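Local coordinates for protein arabinan endo-1,5-alpha-l-arabinosidase A (Cellvibrio cellulosa, PDB 1GYH) that cleaves the alpha-1,5-arabinofuranosyl bonds of linear arabinan, releasing almost exclusively arabinotriose, as a family 43 glycoside hydrolase with a five-bladed beta-propeller fold, at residues 272-278 and 288-294; 193-197 and 262-267; 120-124 and 179-184. All coordinates share one frame; numbering follows the deposited sequence. Where two conformers were deposited one is given.

Contacts 1 and 2 belong to one blade of the five-bladed propeller and its border with the blade before it. Contact 2 sets strand 262-267, the innermost of that blade, against strand 193-197; contact 1 pairs the next two strands, 272-278 and 288-294. Their centres lie about 10 Å apart, and they touch directly: Tyr273 N is 2.8 Å from Tyr266 O. Both reach the active centre, for the side chains of His277 and His262 each come within about 3 Å of that of Asp9, the probable proton acceptor. Contact 3 joins two surface loops, its centre about 35 Å from that of contact 1 and about 28 Å from that of contact 2.

Contact 1 (272-278 and 288-294); sequences DYLVLHA and KLKILNL
Asp272 O is gripped by two donors: Leu294 N at 3.0 Å, which approaches from above the carbonyl plane, and a water that also donates to Asn293 OD1. A second water links Asp272 N to Leu294 O. From here the two strands run antiparallel, with hydrogen-bonded pairs at Leu274-Leu292, Leu276-Lys290 and Ala278-Lys288; in the first of them Leu292 N reaches Leu274 O at 2.9 Å. On the face with Tyr273, Val275 and His277, the Tyr273 ring lies alongside the Asn293 amide, planes 54° apart, with CE2 3.5 Å from OD1. Next along, Val275 CG1 meets Leu289 CD1 at 4.0 Å. On the other face Leu276 holds CG between its backbone N and carbonyl carbon (chi1 60°), which brings CD1 within 3.7 Å of Lys290 CB. The chain of Lys290 then bends away, and its NZ bonds to Tyr312 O, Leu309 O and Gln4 OE1. His277 ND1 bonds to the backbone N of Asp9, the probable proton acceptor, which links this hairpin to the active site. Strand 257-268 pairs with 272-278 along its other edge, while Met12 of strand 11-15 packs on Val275 and Ile291, and strand 248-251 touches Leu274 and Leu292.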
ATOM      1  N   ASP A 272     -17.737   1.824  -4.019  1.00 14.77           N
ATOM      2  CA  ASP A 272     -16.453   1.525  -3.381  1.00 15.66           C
ATOM      3  C   ASP A 272     -15.777   0.304  -4.003  1.00 15.57           C
ATOM      4  O   ASP A 272     -16.464  -0.644  -4.445  1.00 15.17           O
ATOM      5  CB  ASP A 272     -16.658   1.294  -1.903  1.00 15.28           C
ATOM      6  CG  ASP A 272     -17.453   2.420  -1.219  1.00 15.68           C
ATOM      7  OD1 ASP A 272     -17.211   3.636  -1.467  1.00 14.57           O
ATOM      8  OD2 ASP A 272     -18.330   2.133  -0.366  1.00 17.16           O
ATOM      9  N   TYR A 273     -14.431   0.319  -3.979  1.00 15.83           N
ATOM     10  CA  TYR A 273     -13.612  -0.658  -4.695  1.00 14.67           C
ATOM     11  C   TYR A 273     -12.390  -1.058  -3.855  1.00 14.67           C
ATOM     12  O   TYR A 273     -11.765  -0.245  -3.192  1.00 15.25           O
ATOM     13  CB  TYR A 273     -13.181  -0.109  -6.055  1.00 14.25           C
ATOM     14  CG  TYR A 273     -14.366   0.245  -6.996  1.00 15.62           C
ATOM     15  CD1 TYR A 273     -14.961   1.502  -6.932  1.00 18.18           C
ATOM     16  CD2 TYR A 273     -14.858  -0.668  -7.939  1.00 17.14           C
ATOM     17  CE1 TYR A 273     -16.036   1.848  -7.769  1.00 15.87           C
ATOM     18  CE2 TYR A 273     -15.939  -0.340  -8.796  1.00 15.18           C
ATOM     19  CZ  TYR A 273     -16.500   0.931  -8.707  1.00 16.45           C
ATOM     20  OH  TYR A 273     -17.523   1.326  -9.544  1.00 15.92           O
ATOM     21  N   LEU A 274     -12.105  -2.336  -3.866  1.00 14.19           N
ATOM     22  CA  LEU A 274     -10.909  -2.927  -3.254  1.00 13.81           C
ATOM     23  C   LEU A 274      -9.918  -3.297  -4.409  1.00 13.81           C
ATOM     24  O   LEU A 274     -10.323  -3.926  -5.383  1.00 14.37           O
ATOM     25  CB  LEU A 274     -11.314  -4.193  -2.512  1.00 13.71           C
ATOM     26  CG  LEU A 274     -10.171  -4.872  -1.713  1.00 15.19           C
ATOM     27  CD1 LEU A 274      -9.777  -4.092  -0.535  1.00 19.51           C
ATOM     28  CD2 LEU A 274     -10.573  -6.262  -1.278  1.00 17.69           C
ATOM     29  N   VAL A 275      -8.649  -2.904  -4.279  1.00 13.09           N
ATOM     30  CA  VAL A 275      -7.606  -3.058  -5.342  1.00 12.80           C
ATOM     31  C   VAL A 275      -6.452  -3.864  -4.694  1.00 13.33           C
ATOM     32  O   VAL A 275      -5.970  -3.502  -3.635  1.00 12.77           O
ATOM     33  CB  VAL A 275      -7.115  -1.692  -5.851  1.00 13.16           C
ATOM     34  CG1 VAL A 275      -6.080  -1.802  -7.008  1.00 12.88           C
ATOM     35  CG2 VAL A 275      -8.284  -0.880  -6.396  1.00 13.41           C
ATOM     36  N   LEU A 276      -6.061  -4.968  -5.301  1.00 13.29           N
ATOM     37  CA  LEU A 276      -5.053  -5.862  -4.699  1.00 13.42           C
ATOM     38  C   LEU A 276      -4.309  -6.708  -5.744  1.00 12.97           C
ATOM     39  O   LEU A 276      -4.670  -6.713  -6.931  1.00 11.67           O
ATOM     40  CB  LEU A 276      -5.716  -6.789  -3.666  1.00 13.32           C
ATOM     41  CG  LEU A 276      -6.843  -7.747  -4.077  1.00 17.02           C
ATOM     42  CD1 LEU A 276      -6.299  -8.921  -4.877  1.00 21.23           C
ATOM     43  CD2 LEU A 276      -7.520  -8.308  -2.864  1.00 21.10           C
ATOM     44  N   HIS A 277      -3.257  -7.414  -5.305  1.00 12.12           N
ATOM     45  CA  HIS A 277      -2.660  -8.439  -6.158  1.00 12.26           C
ATOM     46  C   HIS A 277      -2.949  -9.821  -5.614  1.00 12.13           C
ATOM     47  O   HIS A 277      -3.149  -9.994  -4.409  1.00 13.46           O
ATOM     48  CB  HIS A 277      -1.153  -8.223  -6.398  1.00 12.95           C
ATOM     49  CG  HIS A 277      -0.280  -8.507  -5.211  1.00 13.24           C
ATOM     50  ND1 HIS A 277       0.358  -7.505  -4.508  1.00 13.21           N
ATOM     51  CD2 HIS A 277       0.089  -9.672  -4.626  1.00 14.48           C
ATOM     52  CE1 HIS A 277       1.085  -8.040  -3.541  1.00 11.62           C
ATOM     53  NE2 HIS A 277       0.925  -9.352  -3.573  1.00 14.13           N
ATOM     54  N   ALA A 278      -2.972 -10.787  -6.516  1.00 12.13           N
ATOM     55  CA  ALA A 278      -3.260 -12.159  -6.185  1.00 11.88           C
ATOM     56  C   ALA A 278      -2.435 -13.103  -7.052  1.00 11.55           C
ATOM     57  O   ALA A 278      -2.355 -12.921  -8.264  1.00  9.96           O
ATOM     58  CB  ALA A 278      -4.788 -12.439  -6.340  1.00 12.65           C
ATOM     59  N   LYS A 288      -1.354 -11.063 -10.275  1.00 13.87           N
ATOM     60  CA  LYS A 288      -2.179 -10.312 -11.197  1.00 13.12           C
ATOM     61  C   LYS A 288      -2.948  -9.223 -10.419  1.00 12.47           C
ATOM     62  O   LYS A 288      -3.296  -9.400  -9.237  1.00 11.70           O
ATOM     63  CB  LYS A 288      -3.174 -11.246 -11.878  1.00 12.86           C
ATOM     64  CG  LYS A 288      -2.596 -12.414 -12.644  1.00 15.21           C
ATOM     65  CD  LYS A 288      -1.558 -12.042 -13.679  1.00 14.15           C
ATOM     66  CE  LYS A 288      -1.156 -13.235 -14.582  1.00 13.56           C
ATOM     67  NZ  LYS A 288      -0.986 -14.471 -13.852  1.00 12.93           N
ATOM     68  N   LEU A 289      -3.208  -8.108 -11.107  1.00 12.06           N
ATOM     69  CA  LEU A 289      -4.145  -7.090 -10.638  1.00 12.76           C
ATOM     70  C   LEU A 289      -5.561  -7.648 -10.470  1.00 12.25           C
ATOM     71  O   LEU A 289      -6.079  -8.352 -11.351  1.00 12.15           O
ATOM     72  CB  LEU A 289      -4.211  -5.946 -11.638  1.00 12.29           C
ATOM     73  CG  LEU A 289      -5.236  -4.845 -11.269  1.00 13.32           C
ATOM     74  CD1 LEU A 289      -4.814  -4.114 -10.025  1.00 14.07           C
ATOM     75  CD2 LEU A 289      -5.371  -3.907 -12.406  1.00 14.28           C
ATOM     76  N   LYS A 290      -6.193  -7.295  -9.354  1.00 12.90           N
ATOM     77  CA  LYS A 290      -7.615  -7.604  -9.144  1.00 12.90           C
ATOM     78  C   LYS A 290      -8.313  -6.364  -8.529  1.00 13.42           C
ATOM     79  O   LYS A 290      -7.793  -5.748  -7.605  1.00 13.85           O
ATOM     80  CB  LYS A 290      -7.828  -8.861  -8.300  1.00 11.97           C
ATOM     81  CG  LYS A 290      -7.406 -10.141  -8.897  1.00 12.57           C
ATOM     82  CD  LYS A 290      -8.129 -10.564 -10.190  1.00 15.16           C
ATOM     83  CE  LYS A 290      -7.385 -11.670 -10.918  1.00 15.15           C
ATOM     84  NZ  LYS A 290      -8.071 -12.210 -12.139  1.00 11.98           N
ATOM     85  N   ILE A 291      -9.443  -5.970  -9.122  1.00 13.56           N
ATOM     86  CA  ILE A 291     -10.328  -4.918  -8.590  1.00 14.00           C
ATOM     87  C   ILE A 291     -11.687  -5.588  -8.297  1.00 14.15           C
ATOM     88  O   ILE A 291     -12.258  -6.261  -9.170  1.00 13.40           O
ATOM     89  CB  ILE A 291     -10.521  -3.785  -9.619  1.00 14.28           C
ATOM     90  CG1 ILE A 291      -9.171  -3.202 -10.030  1.00 13.42           C
ATOM     91  CG2 ILE A 291     -11.471  -2.701  -9.043  1.00 15.23           C
ATOM     92  CD1 ILE A 291      -9.222  -2.100 -11.010  1.00 12.18           C
ATOM     93  N   LEU A 292     -12.141  -5.475  -7.051  1.00 14.66           N
ATOM     94  CA  LEU A 292     -13.370  -6.102  -6.568  1.00 14.65           C
ATOM     95  C   LEU A 292     -14.328  -5.033  -6.064  1.00 14.45           C
ATOM     96  O   LEU A 292     -13.889  -3.991  -5.544  1.00 12.58           O
ATOM     97  CB  LEU A 292     -13.111  -7.061  -5.404  1.00 16.68           C
ATOM     98  CG  LEU A 292     -12.242  -8.317  -5.693  1.00 15.65           C
ATOM     99  CD1 LEU A 292     -10.861  -7.920  -5.598  1.00 22.26           C
ATOM    100  CD2 LEU A 292     -12.501  -9.431  -4.651  1.00 20.46           C
ATOM    101  N   ASN A 293     -15.629  -5.286  -6.220  1.00 14.10           N
ATOM    102  CA  ASN A 293     -16.648  -4.377  -5.649  1.00 13.88           C
ATOM    103  C   ASN A 293     -16.703  -4.556  -4.143  1.00 13.99           C
ATOM    104  O   ASN A 293     -16.779  -5.665  -3.629  1.00 13.96           O
ATOM    105  CB  ASN A 293     -18.027  -4.608  -6.314  1.00 13.95           C
ATOM    106  CG  ASN A 293     -17.997  -4.353  -7.817  1.00 13.82           C
ATOM    107  OD1 ASN A 293     -17.826  -3.205  -8.261  1.00 13.86           O
ATOM    108  ND2 ASN A 293     -18.121  -5.440  -8.624  1.00 12.91           N
ATOM    109  N   LEU A 294     -16.618  -3.446  -3.425  1.00 14.44           N
ATOM    110  CA  LEU A 294     -16.577  -3.433  -1.985  1.00 14.98           C
ATOM    111  C   LEU A 294     -17.988  -3.105  -1.461  1.00 15.27           C
ATOM    112  O   LEU A 294     -18.496  -1.980  -1.679  1.00 14.81           O
ATOM    113  CB  LEU A 294     -15.552  -2.392  -1.512  1.00 14.95           C
ATOM    114  CG  LEU A 294     -15.098  -2.339  -0.044  1.00 15.93           C
ATOM    115  CD1 LEU A 294     -14.636  -3.677   0.485  1.00 15.26           C
ATOM    116  CD2 LEU A 294     -13.950  -1.283   0.054  1.00 17.15           C
TER
HETATM  117  O   HOH W   1     -18.461  -1.238  -6.457  1.00 27.00           O
HETATM  118  O   HOH W   2     -19.953   0.015  -2.924  1.00 43.87           O

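Contact 2 (193-197 and 262-267); sequences APFIL and HNSAYT
Strands 193-197 and 262-267 run nearly parallel, 11° apart in direction, but their axes come no closer than 6.9 Å and no direct hydrogen bond crosses between them. Side chains fill the gap instead. At one end Ala193 CB sits over the face of the His262 imidazole, 3.4 Å from its centroid and 15° off the ring normal, a close CH-pi contact. In the middle Phe195 holds CG anti to its backbone N (chi1 -169°), which lays the ring along the opposing backbone: Ser264 CA stands over the ring centre, 3.7 Å from the centroid, while Phe195 CE1 reaches Ala265 O at 3.2 Å. The ring also turns its edge to the face of Tyr266, the centroids 5.9 Å apart, as an edge-to-face pair. Leu197 finishes the row, with CD2 4.2 Å from Ala265 CB. Water fills in near Ala193, one molecule donating to Ala193 O and accepting from Asn263 N. The Tyr266 hydroxyl bonds to Met12 N, and Ser264 OG to Pro10 O, which ties both to the chain just after Asp9. Innermost strands of successive blades running side by side in nearly the same direction around the central axis are characteristic of a beta-propeller. His262, which probably binds calcium, brings the contact to the central active site.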
ATOM      1  N   ALA A 193       1.666  -3.420   5.388  1.00 15.73           N
ATOM      2  CA  ALA A 193       0.950  -2.764   4.296  1.00 15.46           C
ATOM      3  C   ALA A 193      -0.401  -2.160   4.760  1.00 15.28           C
ATOM      4  O   ALA A 193      -1.440  -2.501   4.216  1.00 14.52           O
ATOM      5  CB  ALA A 193       0.730  -3.726   3.131  1.00 16.10           C
ATOM      6  N   PRO A 194      -0.369  -1.216   5.677  1.00 15.32           N
ATOM      7  CA  PRO A 194      -1.633  -0.609   6.123  1.00 14.57           C
ATOM      8  C   PRO A 194      -2.287   0.190   4.996  1.00 15.62           C
ATOM      9  O   PRO A 194      -1.613   0.785   4.141  1.00 14.21           O
ATOM     10  CB  PRO A 194      -1.213   0.358   7.198  1.00 14.72           C
ATOM     11  CG  PRO A 194       0.207   0.770   6.801  1.00 15.87           C
ATOM     12  CD  PRO A 194       0.806  -0.558   6.277  1.00 15.66           C
ATOM     13  N   PHE A 195      -3.623   0.245   5.021  1.00 14.84           N
ATOM     14  CA  PHE A 195      -4.313   1.186   4.137  1.00 13.97           C
ATOM     15  C   PHE A 195      -5.576   1.640   4.850  1.00 13.79           C
ATOM     16  O   PHE A 195      -6.287   0.796   5.392  1.00 14.23           O
ATOM     17  CB  PHE A 195      -4.632   0.568   2.763  1.00 14.27           C
ATOM     18  CG  PHE A 195      -5.105   1.600   1.764  1.00 14.25           C
ATOM     19  CD1 PHE A 195      -6.448   2.021   1.743  1.00 15.21           C
ATOM     20  CD2 PHE A 195      -4.201   2.235   0.931  1.00 15.23           C
ATOM     21  CE1 PHE A 195      -6.868   3.012   0.857  1.00 13.28           C
ATOM     22  CE2 PHE A 195      -4.594   3.196   0.040  1.00 15.24           C
ATOM     23  CZ  PHE A 195      -5.945   3.596  -0.015  1.00 14.79           C
ATOM     24  N   ILE A 196      -5.802   2.953   4.919  1.00 13.08           N
ATOM     25  CA  ILE A 196      -6.982   3.482   5.596  1.00 13.72           C
ATOM     26  C   ILE A 196      -8.006   4.112   4.628  1.00 13.72           C
ATOM     27  O   ILE A 196      -7.664   4.961   3.799  1.00 14.86           O
ATOM     28  CB  ILE A 196      -6.579   4.456   6.669  1.00 13.19           C
ATOM     29  CG1 ILE A 196      -5.610   3.760   7.673  1.00 12.36           C
ATOM     30  CG2 ILE A 196      -7.844   5.014   7.409  1.00 13.07           C
ATOM     31  CD1 ILE A 196      -4.886   4.656   8.623  1.00 14.30           C
ATOM     32  N   LEU A 197      -9.268   3.702   4.782  1.00 14.15           N
ATOM     33  CA  LEU A 197     -10.383   4.295   4.016  1.00 13.35           C
ATOM     34  C   LEU A 197     -11.443   4.840   4.974  1.00 13.04           C
ATOM     35  O   LEU A 197     -11.891   4.156   5.870  1.00 13.25           O
ATOM     36  CB  LEU A 197     -11.016   3.273   3.060  1.00 13.71           C
ATOM     37  CG  LEU A 197     -12.228   3.763   2.188  1.00 13.24           C
ATOM     38  CD1 LEU A 197     -11.740   4.545   1.026  1.00 12.99           C
ATOM     39  CD2 LEU A 197     -13.096   2.564   1.710  1.00 13.82           C
ATOM     40  N   HIS A 262      -1.807  -6.901   0.010  1.00 13.93           N
ATOM     41  CA  HIS A 262      -1.213  -5.557  -0.127  1.00 15.22           C
ATOM     42  C   HIS A 262      -2.144  -4.625  -0.883  1.00 15.73           C
ATOM     43  O   HIS A 262      -1.872  -4.256  -2.024  1.00 16.16           O
ATOM     44  CB  HIS A 262       0.197  -5.541  -0.767  1.00 15.37           C
ATOM     45  CG  HIS A 262       0.941  -4.268  -0.457  1.00 15.73           C
ATOM     46  ND1 HIS A 262       2.142  -4.250   0.224  1.00 16.31           N
ATOM     47  CD2 HIS A 262       0.578  -2.976  -0.604  1.00 17.66           C
ATOM     48  CE1 HIS A 262       2.514  -2.999   0.426  1.00 16.71           C
ATOM     49  NE2 HIS A 262       1.576  -2.207  -0.065  1.00 20.16           N
ATOM     50  N   ASN A 263      -3.267  -4.301  -0.246  1.00 15.47           N
ATOM     51  CA  ASN A 263      -4.361  -3.629  -0.934  1.00 14.82           C
ATOM     52  C   ASN A 263      -4.364  -2.129  -0.824  1.00 15.17           C
ATOM     53  O   ASN A 263      -3.695  -1.530   0.013  1.00 15.52           O
ATOM     54  CB  ASN A 263      -5.729  -4.144  -0.402  1.00 14.89           C
ATOM     55  CG  ASN A 263      -6.080  -3.562   0.908  1.00 13.98           C
ATOM     56  OD1 ASN A 263      -5.498  -3.952   1.915  1.00 15.80           O
ATOM     57  ND2 ASN A 263      -7.015  -2.575   0.927  1.00 13.42           N
ATOM     58  N   SER A 264      -5.182  -1.533  -1.681  1.00 14.39           N
ATOM     59  CA  SER A 264      -5.660  -0.179  -1.525  1.00 14.41           C
ATOM     60  C   SER A 264      -7.222  -0.274  -1.648  1.00 13.95           C
ATOM     61  O   SER A 264      -7.773  -1.364  -1.861  1.00 11.47           O
ATOM     62  CB  SER A 264      -5.033   0.766  -2.560  1.00 14.09           C
ATOM     63  OG  SER A 264      -5.049   0.229  -3.913  1.00 12.35           O
ATOM     64  N   ALA A 265      -7.889   0.875  -1.533  1.00 14.51           N
ATOM     65  CA  ALA A 265      -9.374   0.943  -1.516  1.00 13.82           C
ATOM     66  C   ALA A 265      -9.779   2.385  -1.807  1.00 13.64           C
ATOM     67  O   ALA A 265      -9.100   3.333  -1.376  1.00 13.81           O
ATOM     68  CB  ALA A 265      -9.932   0.480  -0.193  1.00 13.75           C
ATOM     69  N   TYR A 266     -10.844   2.543  -2.592  1.00 13.08           N
ATOM     70  CA  TYR A 266     -11.235   3.833  -3.105  1.00 13.45           C
ATOM     71  C   TYR A 266     -12.741   3.940  -3.267  1.00 13.57           C
ATOM     72  O   TYR A 266     -13.447   2.923  -3.436  1.00 13.23           O
ATOM     73  CB  TYR A 266     -10.606   4.088  -4.480  1.00 14.55           C
ATOM     74  CG  TYR A 266      -9.082   3.957  -4.457  1.00 15.45           C
ATOM     75  CD1 TYR A 266      -8.291   5.025  -4.077  1.00 15.26           C
ATOM     76  CD2 TYR A 266      -8.466   2.760  -4.796  1.00 15.38           C
ATOM     77  CE1 TYR A 266      -6.897   4.926  -4.064  1.00 16.22           C
ATOM     78  CE2 TYR A 266      -7.064   2.630  -4.780  1.00 16.06           C
ATOM     79  CZ  TYR A 266      -6.287   3.722  -4.418  1.00 15.30           C
ATOM     80  OH  TYR A 266      -4.911   3.642  -4.409  1.00 15.49           O
ATOM     81  N   THR A 267     -13.189   5.185  -3.171  1.00 13.39           N
ATOM     82  CA  THR A 267     -14.539   5.582  -3.508  1.00 13.55           C
ATOM     83  C   THR A 267     -14.468   6.419  -4.777  1.00 13.46           C
ATOM     84  O   THR A 267     -13.889   7.494  -4.787  1.00 14.71           O
ATOM     85  CB  THR A 267     -15.155   6.352  -2.320  1.00 13.71           C
ATOM     86  OG1 THR A 267     -15.275   5.496  -1.163  1.00 13.95           O
ATOM     87  CG2 THR A 267     -16.621   6.787  -2.655  1.00 14.06           C
TER
HETATM   88  O   HOH W   3      -2.882  -4.611   2.889  1.00 20.36           O
HETATM   89  O   HOH W   4      -1.413  -1.111   1.276  1.00 21.16           O

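Contact 3 (120-124 and 179-184); sequences PQRDL and VLMDDS
The Gln121 amide lies close to parallel with the Asp183 carboxylate, planes 19° apart, because bending at chi2 (-79°) folds the glutamine chain over Asp183 and brings OE1 3.8 Å from Asp183 CB. In the modelled conformer of Ser184, one of two, Gln121 NE2 also donates to its OG, a provisional bond. Leu124 crosses Asp183 at about a right angle, CD1 3.9 Å from Asp183 OD1, and its CD2 meets Val179 CG1 at 4.2 Å. One water accepts from Gln121 N and donates to both Asp123 O and Asp183 O; another donates to Gln121 OE1 and accepts from Asp183 N. In the second shell, Asp182 OD1 takes Ser184 N at 2.9 Å in an Asx turn, which turns the chain between Asp182 and Ser184. Arg122, side-on through NE and NH2, and Val119 N both hold the Asp123 carboxylate. Trp148 NE1 bonds to Asp183 O. The loops follow strands 110-118 and 169-173, and the Pro120 side chain lies about 6 Å from that of Lys87, which probably binds substrate. Two waters thus bridge backbone and amide atoms across a surface junction, beside a single Leu124-Val179 methyl contact; most of these residues touch crystal neighbours, so side-chain positions may partly reflect the lattice.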
ATOM      1  N   PRO A 120      18.537   0.140  11.714  1.00 11.86           N
ATOM      2  CA  PRO A 120      18.674  -1.057  12.558  1.00 11.83           C
ATOM      3  C   PRO A 120      19.247  -0.740  13.941  1.00 10.53           C
ATOM      4  O   PRO A 120      20.176   0.028  14.047  1.00 11.77           O
ATOM      5  CB  PRO A 120      19.653  -1.952  11.754  1.00 11.98           C
ATOM      6  CG  PRO A 120      19.442  -1.547  10.355  1.00 13.40           C
ATOM      7  CD  PRO A 120      19.129  -0.036  10.373  1.00 11.73           C
ATOM      8  N   GLN A 121      18.662  -1.327  14.966  1.00 10.88           N
ATOM      9  CA  GLN A 121      19.019  -1.210  16.384  1.00 11.33           C
ATOM     10  C   GLN A 121      18.542   0.115  17.011  1.00 12.51           C
ATOM     11  O   GLN A 121      18.569   0.239  18.225  1.00 13.18           O
ATOM     12  CB  GLN A 121      20.550  -1.423  16.649  1.00 11.78           C
ATOM     13  CG  GLN A 121      21.159  -2.689  16.008  1.00 10.76           C
ATOM     14  CD  GLN A 121      20.851  -3.933  16.795  1.00 11.89           C
ATOM     15  OE1 GLN A 121      20.757  -3.885  18.038  1.00 13.97           O
ATOM     16  NE2 GLN A 121      20.686  -5.064  16.093  1.00  9.31           N
ATOM     17  N   ARG A 122      18.141   1.087  16.189  1.00 12.88           N
ATOM     18  CA  ARG A 122      17.530   2.316  16.672  1.00 12.50           C
ATOM     19  C   ARG A 122      16.002   2.157  16.667  1.00 12.18           C
ATOM     20  O   ARG A 122      15.342   2.391  17.702  1.00 11.26           O
ATOM     21  CB  ARG A 122      17.913   3.522  15.826  1.00 12.73           C
ATOM     22  CG  ARG A 122      17.395   4.897  16.425  1.00 14.24           C
ATOM     23  CD  ARG A 122      17.673   6.111  15.510  1.00 15.65           C
ATOM     24  NE  ARG A 122      16.743   6.146  14.375  1.00 17.69           N
ATOM     25  CZ  ARG A 122      16.820   6.955  13.309  1.00 18.88           C
ATOM     26  NH1 ARG A 122      17.798   7.861  13.205  1.00 18.55           N
ATOM     27  NH2 ARG A 122      15.882   6.890  12.354  1.00 18.24           N
ATOM     28  N   ASP A 123      15.459   1.731  15.532  1.00 12.66           N
ATOM     29  CA  ASP A 123      13.981   1.665  15.333  1.00 12.97           C
ATOM     30  C   ASP A 123      13.401   0.257  15.291  1.00 13.62           C
ATOM     31  O   ASP A 123      13.852  -0.570  14.527  1.00 14.72           O
ATOM     32  CB  ASP A 123      13.597   2.405  14.047  1.00 13.02           C
ATOM     33  CG  ASP A 123      14.224   3.764  13.959  1.00 12.39           C
ATOM     34  OD1 ASP A 123      14.035   4.626  14.895  1.00 12.73           O
ATOM     35  OD2 ASP A 123      14.930   4.071  12.978  1.00 15.40           O
ATOM     36  N   LEU A 124      12.356   0.013  16.082  1.00 14.34           N
ATOM     37  CA  LEU A 124      11.607  -1.237  16.048  1.00 14.29           C
ATOM     38  C   LEU A 124      10.407  -1.174  15.062  1.00 13.64           C
ATOM     39  O   LEU A 124       9.289  -1.585  15.359  1.00 12.84           O
ATOM     40  CB  LEU A 124      11.229  -1.650  17.459  1.00 14.81           C
ATOM     41  CG  LEU A 124      11.383  -3.146  17.726  1.00 17.73           C
ATOM     42  CD1 LEU A 124      12.825  -3.632  17.441  1.00 19.41           C
ATOM     43  CD2 LEU A 124      11.044  -3.475  19.154  1.00 21.36           C
ATOM     44  N   VAL A 179      11.083  -7.691  23.025  1.00 10.18           N
ATOM     45  CA  VAL A 179      12.221  -6.817  22.696  1.00 10.60           C
ATOM     46  C   VAL A 179      13.585  -7.498  22.888  1.00  9.97           C
ATOM     47  O   VAL A 179      14.593  -6.947  22.466  1.00 10.10           O
ATOM     48  CB  VAL A 179      12.237  -5.489  23.469  1.00 10.24           C
ATOM     49  CG1 VAL A 179      10.905  -4.728  23.189  1.00 11.47           C
ATOM     50  CG2 VAL A 179      12.511  -5.693  24.913  1.00 10.20           C
ATOM     51  N   LEU A 180      13.592  -8.661  23.524  1.00  9.65           N
ATOM     52  CA  LEU A 180      14.827  -9.460  23.678  1.00  9.59           C
ATOM     53  C   LEU A 180      15.272 -10.115  22.373  1.00  9.94           C
ATOM     54  O   LEU A 180      16.403 -10.585  22.270  1.00 10.29           O
ATOM     55  CB  LEU A 180      14.676 -10.498  24.787  1.00  8.50           C
ATOM     56  CG  LEU A 180      14.309  -9.913  26.152  1.00  9.63           C
ATOM     57  CD1 LEU A 180      14.301 -11.025  27.198  1.00 12.39           C
ATOM     58  CD2 LEU A 180      15.208  -8.726  26.568  1.00  7.94           C
ATOM     59  N   MET A 181      14.403 -10.167  21.381  1.00 10.53           N
ATOM     60  CA  MET A 181      14.759 -10.619  20.029  1.00 11.04           C
ATOM     61  C   MET A 181      15.800  -9.646  19.462  1.00 11.58           C
ATOM     62  O   MET A 181      15.764  -8.438  19.764  1.00 10.87           O
ATOM     63  CB  MET A 181      13.496 -10.568  19.144  1.00 11.75           C
ATOM     64  CG  MET A 181      13.643 -11.112  17.733  1.00 12.69           C
ATOM     65  SD  MET A 181      12.153 -11.121  16.666  1.00 14.61           S
ATOM     66  CE  MET A 181      10.877 -11.877  17.736  1.00 16.56           C
ATOM     67  N   ASP A 182      16.711 -10.120  18.627  1.00 10.83           N
ATOM     68  CA  ASP A 182      17.627  -9.192  17.991  1.00 11.13           C
ATOM     69  C   ASP A 182      16.891  -8.156  17.163  1.00 11.17           C
ATOM     70  O   ASP A 182      16.070  -8.502  16.318  1.00 10.13           O
ATOM     71  CB  ASP A 182      18.655  -9.893  17.098  1.00 11.92           C
ATOM     72  CG  ASP A 182      19.733  -8.936  16.641  1.00 14.86           C
ATOM     73  OD1 ASP A 182      19.584  -8.299  15.611  1.00 17.01           O
ATOM     74  OD2 ASP A 182      20.745  -8.693  17.304  1.00 22.61           O
ATOM     75  N   ASP A 183      17.255  -6.880  17.355  1.00 12.19           N
ATOM     76  CA  ASP A 183      16.562  -5.755  16.726  1.00 13.14           C
ATOM     77  C   ASP A 183      16.625  -5.771  15.191  1.00 13.16           C
ATOM     78  O   ASP A 183      15.758  -5.191  14.503  1.00 12.84           O
ATOM     79  CB  ASP A 183      17.117  -4.426  17.221  1.00 14.10           C
ATOM     80  CG  ASP A 183      16.619  -4.045  18.628  1.00 17.84           C
ATOM     81  OD1 ASP A 183      16.051  -4.865  19.356  1.00 25.77           O
ATOM     82  OD2 ASP A 183      16.736  -2.903  19.099  1.00 26.02           O
ATOM     83  N   SER A 184      17.624  -6.443  14.640  1.00 12.37           N
ATOM     84  CA  SER A 184      17.799  -6.492  13.188  1.00 12.35           C
ATOM     85  C   SER A 184      16.926  -7.530  12.426  1.00 11.82           C
ATOM     86  O   SER A 184      16.871  -7.528  11.167  1.00 12.19           O
ATOM     87  CB  SER A 184      19.278  -6.774  12.925  1.00 12.84           C
ATOM     88  OG  SER A 184      19.821  -5.454  13.030  0.50 10.12           O
TER
HETATM   89  O   HOH W   5      15.951  -2.334  14.469  1.00 25.05           O
HETATM   90  O   HOH W   6      19.402  -6.256  19.357  1.00 34.40           O